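Side-chain contacts in DNA-3-methyladenine glycosidase II, putative (Deinococcus radiodurans, PDB 2YG9), which is a putative member of the helix-hairpin-helix (HhH-GPD) superfamily of base-excision DNA repair proteins, built almost wholly from helices and loops: residues G190-W193 with R194-T197; R199-P202 with Y203-L206; S37-P40 with V41-Q44; A207-Y210 with L211-N214. All coordinates share one frame; numbering follows the deposited sequence.

Overall arrangement
All four contacts are local, made along single helices or at helix ends, and all lie on the same side of the chain's centre. Contact 4 is the buried one, a run of turns in the middle of helix 204-219, combining a backbone ladder and carbon packing with polar side-chain ends hydrogen-bonded to neighbouring parts of the fold. Contact 2, at the surface, is the cis-proline turn joining helix 193-200 to that same helix. Contacts 1 and 3 are partly buried helix starts, of 193-200 and 40-49, each capped by an aspartate. Trp-200 of contact 2 links contacts 3 and 4, meeting Asp-39 and Leu-42 of the one and Ala-207 and Leu-211 of the other.

Contact 1: residues G190-W193 with R194-T197; sequences GEDW and RDVT
Arg-194 lies alongside Trp-193, both side chains pointing the same way, and this is the tightly packed part of the contact. Arg-194 CG sits over the centre of the six-membered ring, 3.8 Å from its centroid, a CH-pi contact. The extended chain then carries the guanidinium past the ring, so that Trp-193 CZ2 comes 3.4 Å from Arg-194 CZ over the guanidinium face; the two planes are nevertheless 48° apart, a tilted approach. Trp-193 CG stands between its own backbone N and carbonyl carbon (chi1 79°), which swings the indole forward over the first turn. Threonine suits the next turn, because its hydroxyl can donate back along the helix: Thr-197 OG1 gives a 2.7 Å hydrogen bond to Trp-193 O. Thr-197 N reaches the same oxygen from the opposite face of the carbonyl plane, so two bonds grip it.

The other side is wet and charged. Asp-192 is the N-cap, and its OD1 accepts from Arg-194 N at 3.0 Å, met from above the carboxylate plane. Asp-192 OD2 is 4.1 Å from Asp-195 OD1, a pairing of like charges that would probably be unfavourable but for two waters, each donating to both carboxylates. Two acids beside a helix start also probably interact well with its dipole.

The contact opens helix 193-200. The indole of Trp-193 rests on Ser-175 and forms a cation-pi pair with Arg-181 of helix 178-187, while Val-196 and Thr-197 turn to the loop residues Tyr-188 and Phe-173.

Contact 2: residues R199-P202 with Y203-L206; sequences RWAP and YRSL
Trp-200 O accepts the hydrogen bond that closes this turn, from Tyr-203 N at 2.9 Å, with an N-H...O angle of 151°. Between the two lie Ala-201 and Pro-202, joined by a cis peptide bond. This type VIa turn folds the chain back sharply between helices 193-200 and 204-219. Proline suits the place because it accepts the cis form far more readily than other residues.

Tyr-203 CG stands beside its own backbone N (chi1 -53°), which lays the phenol ring alongside Pro-202, both pointing the same way. Pro-202 CG sits over one ring face, 3.8 Å from the centroid and displaced toward the rim, a CH-pi contact, and comes to 3.7 Å from Tyr-203 CE2. Tyr-203, the N-cap residue of the second helix, also meets His-35 edge-to-face, and its side chain is about 4 Å from a nickel(II) ion.

On another side of the turn Arg-204 bends at chi3 (-67°) and folds back over Ala-201, whose CB lies under one guanidinium face, 3.7 Å from Arg-204 NE. A small methyl lets the flat group come close. Nearer the backbone, Arg-204 CG packs on Trp-200 CB at 3.8 Å.

The cis peptide and one backbone bond thus set the bend and carbon contacts pack its sides, while polar ends tie it to other parts of the chain: Arg-204 NE by a salt bridge with Asp-171, Trp-200 NE1 by a hydrogen bond to Asp-39.

Contact 3: residues S37-P40 with V41-Q44; sequences SRDP and VLAQ
Asp-39 turns its carboxylate back over the helix start because CG stands opposite the backbone N (chi1 172°), which lays it alongside Val-41. There Asp-39 OD1 takes the hydrogen of Val-41 N at 3.0 Å, from above the carboxylate plane by 46°, and touches Val-41 CB at 3.5 Å. This is the N-cap of helix 40-49, and aspartate suits it because a short acidic side chain can reach a first-turn amide that lacks an intrahelical carbonyl partner.

Pro-40 follows as first residue of the helix, where a residue lacking an N-H costs nothing. The regular ladder starts from the cap residue itself: Ala-43 N bonds to Asp-39 O at 2.9 Å, and Gln-44 N to Pro-40 O at 3.2 Å. Ser-37, two residues before the cap, packs beside Ala-43; Ser-37 O is 3.3 Å from Ala-43 CB, a closeness that a bare methyl allows.

The second carboxylate oxygen, Asp-39 OD2, lies 4.1 Å from Leu-42 CG and accepts from Tyr-188 OH and from Trp-200 NE1. With one oxygen capping the helix and the other taking two outside hydrogens, the buried acid is well supplied with donors, which would probably stabilise its negative charge.

Contact 4: residues A207-Y210 with L211-N214; sequences ASRY and LWAN
Trp-212 folds back along helix 204-219 onto the preceding turn, and its ring supplies the main side-chain packing here. Its CG is opposite the carbonyl carbon (chi1 -73°), which directs the indole toward Ser-208 and Arg-209. Ser-208 O stands 3.2 Å above the ring plane, displaced toward the rim, with Trp-212 CE3 the nearest ring atom at 3.4 Å. Trp-212 CE3 also lies 3.7 Å from Arg-209 CA, and Trp-212 CZ3 4.1 Å from Ser-208 CB. A compact serine suits the position beside so broad a ring.

Smaller side chains pack against the carbonyls: Leu-211 CG lies 3.7 Å from Ala-207 O, and Ala-213 CB 3.3 Å from Arg-209 O.

Backbone hydrogen bonds form the second group, an unbroken alpha-helical ladder. Leu-211, Trp-212, Ala-213 and Asn-214 donate in turn to Ala-207, Ser-208, Arg-209 and Tyr-210, the shortest being Ala-213 N to Arg-209 O at 2.8 Å.

The third group is polar and reaches mostly to other parts of the chain. Trp-212 NE1 is hydrogen-bonded to Asp-177, Tyr-210 OH to Gly-50 O and Arg-209 NH2 to Pro-53 O; Ser-208 OG pairs with Arg-204 O, within the helix, and with Val-172 O. Buried Ser-208 and Tyr-210, and the partly exposed Trp-212 and Arg-209, can therefore sit against neighbouring helices and loops, since each polar end finds a partner while its carbon packs.

Contact 1: residues G190-W193 with R194-T197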
loop_
_atom_site.group_PDB
_atom_site.type_symbol
_atom_site.label_atom_id
_atom_site.label_comp_id
_atom_site.label_asym_id
_atom_site.label_seq_id
_atom_site.Cartn_x
_atom_site.Cartn_y
_atom_site.Cartn_z
ATOM N N GLY A 190 -11.735 -22.089 9.897
ATOM C CA GLY A 190 -12.715 -22.919 9.204
ATOM C C GLY A 190 -13.683 -22.152 8.327
ATOM O O GLY A 190 -14.621 -22.746 7.760
ATOM N N GLU A 191 -13.447 -20.842 8.172
ATOM C CA GLU A 191 -14.276 -20.001 7.341
ATOM C C GLU A 191 -13.519 -19.668 6.064
ATOM O O GLU A 191 -12.297 -19.580 6.068
ATOM C CB GLU A 191 -14.663 -18.722 8.079
ATOM C CG GLU A 191 -15.570 -18.988 9.225
ATOM C CD GLU A 191 -16.051 -17.754 9.915
ATOM O OE1 GLU A 191 -16.783 -16.957 9.295
ATOM O OE2 GLU A 191 -15.719 -17.620 11.112
ATOM N N ASP A 192 -14.260 -19.514 4.984
ATOM C CA ASP A 192 -13.702 -19.157 3.687
ATOM C C ASP A 192 -13.278 -17.696 3.748
ATOM O O ASP A 192 -14.118 -16.824 3.960
ATOM C CB ASP A 192 -14.771 -19.408 2.626
ATOM C CG ASP A 192 -14.337 -19.072 1.214
ATOM O OD1 ASP A 192 -13.253 -18.498 1.002
ATOM O OD2 ASP A 192 -15.125 -19.384 0.290
ATOM N N TRP A 193 -11.981 -17.435 3.572
ATOM C CA TRP A 193 -11.470 -16.064 3.620
ATOM C C TRP A 193 -12.161 -15.147 2.565
ATOM O O TRP A 193 -12.377 -13.979 2.823
ATOM C CB TRP A 193 -9.926 -16.030 3.514
ATOM C CG TRP A 193 -9.379 -16.188 2.085
ATOM C CD1 TRP A 193 -8.903 -17.341 1.507
ATOM C CD2 TRP A 193 -9.264 -15.165 1.080
ATOM N NE1 TRP A 193 -8.487 -17.094 0.223
ATOM C CE2 TRP A 193 -8.697 -15.771 -0.072
ATOM C CE3 TRP A 193 -9.565 -13.799 1.039
ATOM C CZ2 TRP A 193 -8.449 -15.068 -1.238
ATOM C CZ3 TRP A 193 -9.305 -13.090 -0.146
ATOM C CH2 TRP A 193 -8.776 -13.727 -1.261
ATOM N N ARG A 194 -12.523 -15.654 1.390
ATOM C CA ARG A 194 -13.240 -14.818 0.405
ATOM C C ARG A 194 -14.586 -14.333 0.930
ATOM O O ARG A 194 -14.972 -13.187 0.666
ATOM C CB ARG A 194 -13.451 -15.529 -0.943
ATOM C CG ARG A 194 -12.135 -15.893 -1.582
ATOM C CD ARG A 194 -12.224 -16.448 -3.002
ATOM N NE ARG A 194 -10.860 -16.677 -3.477
ATOM C CZ ARG A 194 -10.106 -15.784 -4.153
ATOM N NH1 ARG A 194 -10.582 -14.580 -4.484
ATOM N NH2 ARG A 194 -8.848 -16.084 -4.511
ATOM N N ASP A 195 -15.270 -15.203 1.662
ATOM C CA ASP A 195 -16.521 -14.879 2.326
ATOM C C ASP A 195 -16.331 -13.856 3.448
ATOM O O ASP A 195 -16.969 -12.821 3.470
ATOM C CB ASP A 195 -17.138 -16.128 2.943
ATOM C CG ASP A 195 -17.944 -16.924 1.970
ATOM O OD1 ASP A 195 -18.010 -16.533 0.787
ATOM O OD2 ASP A 195 -18.536 -17.942 2.423
ATOM N N VAL A 196 -15.468 -14.190 4.384
ATOM C CA VAL A 196 -15.152 -13.285 5.474
ATOM C C VAL A 196 -14.842 -11.848 5.003
ATOM O O VAL A 196 -15.443 -10.863 5.468
ATOM C CB VAL A 196 -13.996 -13.859 6.285
ATOM C CG1 VAL A 196 -13.507 -12.843 7.272
ATOM C CG2 VAL A 196 -14.456 -15.169 6.990
ATOM N N THR A 197 -13.909 -11.729 4.063
ATOM C CA THR A 197 -13.433 -10.431 3.608
ATOM C C THR A 197 -14.419 -9.682 2.691
ATOM O O THR A 197 -14.461 -8.447 2.721
ATOM C CB THR A 197 -12.043 -10.556 2.936
ATOM O OG1 THR A 197 -12.116 -11.452 1.818
ATOM C CG2 THR A 197 -11.006 -11.064 3.957
HETATM O O HOH W 1 -16.461 -17.602 -1.236
HETATM O O HOH W 2 -17.320 -20.536 1.109
HETATM O O HOH W 3 -17.140 -19.256 5.218
#

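Contact 2: residues R199-P202 with Y203-L206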
loop_
_atom_site.group_PDB
_atom_site.type_symbol
_atom_site.label_atom_id
_atom_site.label_comp_id
_atom_site.label_asym_id
_atom_site.label_seq_id
_atom_site.Cartn_x
_atom_site.Cartn_y
_atom_site.Cartn_z
ATOM N N ARG A 199 -17.583 -9.455 3.062
ATOM C CA ARG A 199 -18.517 -8.799 3.961
ATOM C C ARG A 199 -18.037 -7.407 4.362
ATOM O O ARG A 199 -18.852 -6.494 4.622
ATOM C CB ARG A 199 -18.700 -9.648 5.210
ATOM C CG ARG A 199 -19.729 -9.112 6.171
ATOM C CD ARG A 199 -19.983 -10.078 7.267
ATOM N NE ARG A 199 -20.981 -9.611 8.216
ATOM C CZ ARG A 199 -21.381 -10.328 9.264
ATOM N NH1 ARG A 199 -20.847 -11.515 9.495
ATOM N NH2 ARG A 199 -22.310 -9.854 10.096
ATOM N N TRP A 200 -16.712 -7.260 4.434
ATOM C CA TRP A 200 -16.109 -5.989 4.803
ATOM C C TRP A 200 -16.196 -4.960 3.723
ATOM O O TRP A 200 -16.146 -3.793 4.015
ATOM C CB TRP A 200 -14.645 -6.179 5.194
ATOM C CG TRP A 200 -14.436 -7.163 6.306
ATOM C CD1 TRP A 200 -15.344 -7.579 7.237
ATOM C CD2 TRP A 200 -13.216 -7.835 6.611
ATOM N NE1 TRP A 200 -14.761 -8.479 8.095
ATOM C CE2 TRP A 200 -13.448 -8.629 7.760
ATOM C CE3 TRP A 200 -11.944 -7.816 6.050
ATOM C CZ2 TRP A 200 -12.458 -9.428 8.329
ATOM C CZ3 TRP A 200 -10.950 -8.591 6.628
ATOM C CH2 TRP A 200 -11.221 -9.394 7.754
ATOM N N ALA A 201 -16.327 -5.387 2.471
ATOM C CA ALA A 201 -16.552 -4.456 1.353
ATOM C C ALA A 201 -17.735 -3.534 1.656
ATOM O O ALA A 201 -18.697 -3.994 2.202
ATOM C CB ALA A 201 -16.799 -5.242 0.091
ATOM N N PRO A 202 -17.656 -2.237 1.303
ATOM C CA PRO A 202 -16.597 -1.509 0.583
ATOM C C PRO A 202 -15.485 -0.876 1.435
ATOM O O PRO A 202 -14.883 0.142 1.005
ATOM C CB PRO A 202 -17.389 -0.404 -0.105
ATOM C CG PRO A 202 -18.345 -0.012 0.937
ATOM C CD PRO A 202 -18.806 -1.348 1.544
ATOM N N TYR A 203 -15.161 -1.516 2.572
ATOM C CA TYR A 203 -14.189 -0.971 3.535
ATOM C C TYR A 203 -13.123 -2.018 3.875
ATOM O O TYR A 203 -12.710 -2.157 4.996
ATOM C CB TYR A 203 -14.900 -0.487 4.812
ATOM C CG TYR A 203 -16.047 0.482 4.544
ATOM C CD1 TYR A 203 -15.806 1.751 4.031
ATOM C CD2 TYR A 203 -17.381 0.104 4.786
ATOM C CE1 TYR A 203 -16.861 2.631 3.755
ATOM C CE2 TYR A 203 -18.424 0.975 4.526
ATOM C CZ TYR A 203 -18.157 2.233 4.019
ATOM O OH TYR A 203 -19.197 3.116 3.805
ATOM N N ARG A 204 -12.678 -2.752 2.864
ATOM C CA ARG A 204 -11.644 -3.784 3.082
ATOM C C ARG A 204 -10.298 -3.200 3.465
ATOM O O ARG A 204 -9.520 -3.863 4.149
ATOM C CB ARG A 204 -11.569 -4.694 1.869
ATOM C CG ARG A 204 -12.584 -5.801 1.983
ATOM C CD ARG A 204 -12.659 -6.645 0.757
ATOM N NE ARG A 204 -13.193 -5.936 -0.415
ATOM C CZ ARG A 204 -13.431 -6.541 -1.568
ATOM N NH1 ARG A 204 -13.185 -7.834 -1.685
ATOM N NH2 ARG A 204 -13.925 -5.868 -2.598
ATOM N N SER A 205 -10.021 -1.952 3.046
ATOM C CA SER A 205 -8.752 -1.295 3.406
ATOM C C SER A 205 -8.685 -1.032 4.903
ATOM O O SER A 205 -7.715 -1.382 5.529
ATOM C CB SER A 205 -8.529 0.038 2.651
ATOM O OG SER A 205 -8.366 -0.192 1.267
ATOM N N LEU A 206 -9.711 -0.422 5.483
ATOM C CA LEU A 206 -9.690 -0.169 6.921
ATOM C C LEU A 206 -9.753 -1.463 7.728
ATOM O O LEU A 206 -9.086 -1.554 8.765
ATOM C CB LEU A 206 -10.800 0.832 7.353
ATOM C CG LEU A 206 -10.795 1.336 8.798
ATOM C CD1 LEU A 206 -9.522 2.161 9.112
ATOM C CD2 LEU A 206 -12.093 2.139 9.113
#

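Contact 3: residues S37-P40 with V41-Q44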
loop_
_atom_site.group_PDB
_atom_site.type_symbol
_atom_site.label_atom_id
_atom_site.label_comp_id
_atom_site.label_asym_id
_atom_site.label_seq_id
_atom_site.Cartn_x
_atom_site.Cartn_y
_atom_site.Cartn_z
ATOM N N SER A 37 -18.128 -3.222 12.073
ATOM C CA SER A 37 -18.619 -3.644 13.363
ATOM C C SER A 37 -19.829 -4.549 13.290
ATOM O O SER A 37 -20.177 -5.125 14.287
ATOM C CB SER A 37 -18.959 -2.433 14.225
ATOM O OG SER A 37 -17.761 -1.830 14.631
ATOM N N ARG A 38 -20.470 -4.658 12.124
ATOM C CA ARG A 38 -21.509 -5.644 11.964
ATOM C C ARG A 38 -20.987 -7.084 12.061
ATOM O O ARG A 38 -21.750 -8.016 12.272
ATOM C CB ARG A 38 -22.228 -5.436 10.643
ATOM C CG ARG A 38 -23.002 -4.142 10.656
ATOM C CD ARG A 38 -23.558 -3.889 9.355
ATOM N NE ARG A 38 -24.610 -4.852 9.117
ATOM C CZ ARG A 38 -25.637 -4.676 8.288
ATOM N NH1 ARG A 38 -25.762 -3.554 7.577
ATOM N NH2 ARG A 38 -26.528 -5.660 8.169
ATOM N N ASP A 39 -19.687 -7.253 11.847
ATOM C CA ASP A 39 -19.001 -8.505 12.026
ATOM C C ASP A 39 -18.533 -8.413 13.464
ATOM O O ASP A 39 -17.732 -7.566 13.793
ATOM C CB ASP A 39 -17.837 -8.581 11.012
ATOM C CG ASP A 39 -16.911 -9.761 11.217
ATOM O OD1 ASP A 39 -17.020 -10.516 12.202
ATOM O OD2 ASP A 39 -16.035 -9.938 10.333
ATOM N N PRO A 40 -19.086 -9.256 14.352
ATOM C CA PRO A 40 -18.684 -9.220 15.775
ATOM C C PRO A 40 -17.174 -9.330 16.033
ATOM O O PRO A 40 -16.685 -8.794 17.018
ATOM C CB PRO A 40 -19.470 -10.383 16.390
ATOM C CG PRO A 40 -20.060 -11.125 15.260
ATOM C CD PRO A 40 -20.140 -10.238 14.086
ATOM N N VAL A 41 -16.415 -9.974 15.141
ATOM C CA VAL A 41 -14.968 -10.020 15.297
ATOM C C VAL A 41 -14.388 -8.614 15.196
ATOM O O VAL A 41 -13.647 -8.164 16.089
ATOM C CB VAL A 41 -14.299 -11.012 14.297
ATOM C CG1 VAL A 41 -12.737 -10.891 14.329
ATOM C CG2 VAL A 41 -14.745 -12.417 14.623
ATOM N N LEU A 42 -14.755 -7.899 14.137
ATOM C CA LEU A 42 -14.251 -6.554 13.919
ATOM C C LEU A 42 -14.874 -5.541 14.887
ATOM O O LEU A 42 -14.212 -4.574 15.260
ATOM C CB LEU A 42 -14.403 -6.114 12.454
ATOM C CG LEU A 42 -13.531 -6.816 11.402
ATOM C CD1 LEU A 42 -13.529 -5.984 10.095
ATOM C CD2 LEU A 42 -12.078 -7.047 11.911
ATOM N N ALA A 43 -16.096 -5.781 15.367
ATOM C CA ALA A 43 -16.616 -4.936 16.439
ATOM C C ALA A 43 -15.688 -4.952 17.642
ATOM O O ALA A 43 -15.400 -3.898 18.188
ATOM C CB ALA A 43 -18.042 -5.352 16.845
ATOM N N GLN A 44 -15.205 -6.131 18.016
ATOM C CA GLN A 44 -14.247 -6.305 19.116
ATOM C C GLN A 44 -12.853 -5.757 18.750
ATOM O O GLN A 44 -12.247 -5.029 19.512
ATOM C CB GLN A 44 -14.080 -7.794 19.479
ATOM C CG GLN A 44 -14.995 -8.343 20.590
ATOM C CD GLN A 44 -14.290 -9.372 21.541
ATOM O OE1 GLN A 44 -13.440 -8.998 22.414
ATOM N NE2 GLN A 44 -14.708 -10.639 21.443
#

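Contact 4: residues A207-Y210 with L211-N214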
loop_
_atom_site.group_PDB
_atom_site.type_symbol
_atom_site.label_atom_id
_atom_site.label_comp_id
_atom_site.label_asym_id
_atom_site.label_seq_id
_atom_site.Cartn_x
_atom_site.Cartn_y
_atom_site.Cartn_z
ATOM N N ALA A 207 -10.526 -2.442 7.262
ATOM C CA ALA A 207 -10.549 -3.771 7.906
ATOM C C ALA A 207 -9.122 -4.314 7.918
ATOM O O ALA A 207 -8.664 -4.750 8.922
ATOM C CB ALA A 207 -11.430 -4.721 7.163
ATOM N N SER A 208 -8.445 -4.283 6.765
ATOM C CA SER A 208 -7.041 -4.701 6.664
ATOM C C SER A 208 -6.159 -3.964 7.706
ATOM O O SER A 208 -5.387 -4.584 8.432
ATOM C CB SER A 208 -6.532 -4.453 5.248
ATOM O OG SER A 208 -7.083 -5.358 4.320
ATOM N N ARG A 209 -6.295 -2.644 7.785
ATOM C CA ARG A 209 -5.528 -1.859 8.744
ATOM C C ARG A 209 -5.821 -2.252 10.201
ATOM O O ARG A 209 -4.896 -2.282 11.049
ATOM C CB ARG A 209 -5.761 -0.366 8.503
ATOM C CG ARG A 209 -5.155 0.114 7.175
ATOM C CD ARG A 209 -5.470 1.592 6.941
ATOM N NE ARG A 209 -4.867 2.430 7.990
ATOM C CZ ARG A 209 -5.285 3.649 8.360
ATOM N NH1 ARG A 209 -6.368 4.198 7.839
ATOM N NH2 ARG A 209 -4.638 4.289 9.317
ATOM N N TYR A 210 -7.071 -2.597 10.486
ATOM C CA TYR A 210 -7.414 -3.114 11.817
ATOM C C TYR A 210 -6.846 -4.494 12.086
ATOM O O TYR A 210 -6.457 -4.781 13.205
ATOM C CB TYR A 210 -8.939 -3.059 12.080
ATOM C CG TYR A 210 -9.400 -1.726 12.633
ATOM C CD1 TYR A 210 -9.030 -1.313 13.925
ATOM C CD2 TYR A 210 -10.140 -0.860 11.864
ATOM C CE1 TYR A 210 -9.422 -0.062 14.430
ATOM C CE2 TYR A 210 -10.532 0.390 12.360
ATOM C CZ TYR A 210 -10.174 0.781 13.646
ATOM O OH TYR A 210 -10.594 2.032 14.091
ATOM N N LEU A 211 -6.794 -5.374 11.084
ATOM C CA LEU A 211 -6.074 -6.640 11.271
ATOM C C LEU A 211 -4.584 -6.453 11.608
ATOM O O LEU A 211 -4.025 -7.140 12.505
ATOM C CB LEU A 211 -6.240 -7.559 10.055
ATOM C CG LEU A 211 -7.617 -8.210 9.826
ATOM C CD1 LEU A 211 -7.553 -9.060 8.569
ATOM C CD2 LEU A 211 -8.057 -9.018 11.049
ATOM N N TRP A 212 -3.917 -5.542 10.904
ATOM C CA TRP A 212 -2.513 -5.270 11.205
ATOM C C TRP A 212 -2.400 -4.622 12.594
ATOM O O TRP A 212 -1.439 -4.882 13.357
ATOM C CB TRP A 212 -1.882 -4.346 10.146
ATOM C CG TRP A 212 -1.623 -4.998 8.798
ATOM C CD1 TRP A 212 -1.033 -6.196 8.575
ATOM C CD2 TRP A 212 -1.947 -4.463 7.503
ATOM N NE1 TRP A 212 -0.941 -6.440 7.223
ATOM C CE2 TRP A 212 -1.499 -5.394 6.543
ATOM C CE3 TRP A 212 -2.529 -3.269 7.063
ATOM C CZ2 TRP A 212 -1.647 -5.186 5.161
ATOM C CZ3 TRP A 212 -2.681 -3.070 5.681
ATOM C CH2 TRP A 212 -2.251 -4.030 4.765
ATOM N N ALA A 213 -3.366 -3.772 12.934
ATOM C CA ALA A 213 -3.327 -3.097 14.233
ATOM C C ALA A 213 -3.508 -4.133 15.357
ATOM O O ALA A 213 -2.872 -4.060 16.392
ATOM C CB ALA A 213 -4.392 -1.985 14.332
ATOM N N ASN A 214 -4.361 -5.122 15.123
ATOM C CA ASN A 214 -4.628 -6.134 16.125
ATOM C C ASN A 214 -3.404 -7.011 16.314
ATOM O O ASN A 214 -3.127 -7.498 17.424
ATOM C CB ASN A 214 -5.873 -6.937 15.742
ATOM C CG ASN A 214 -6.345 -7.844 16.843
ATOM O OD1 ASN A 214 -6.320 -9.089 16.737
ATOM N ND2 ASN A 214 -6.743 -7.240 17.923
#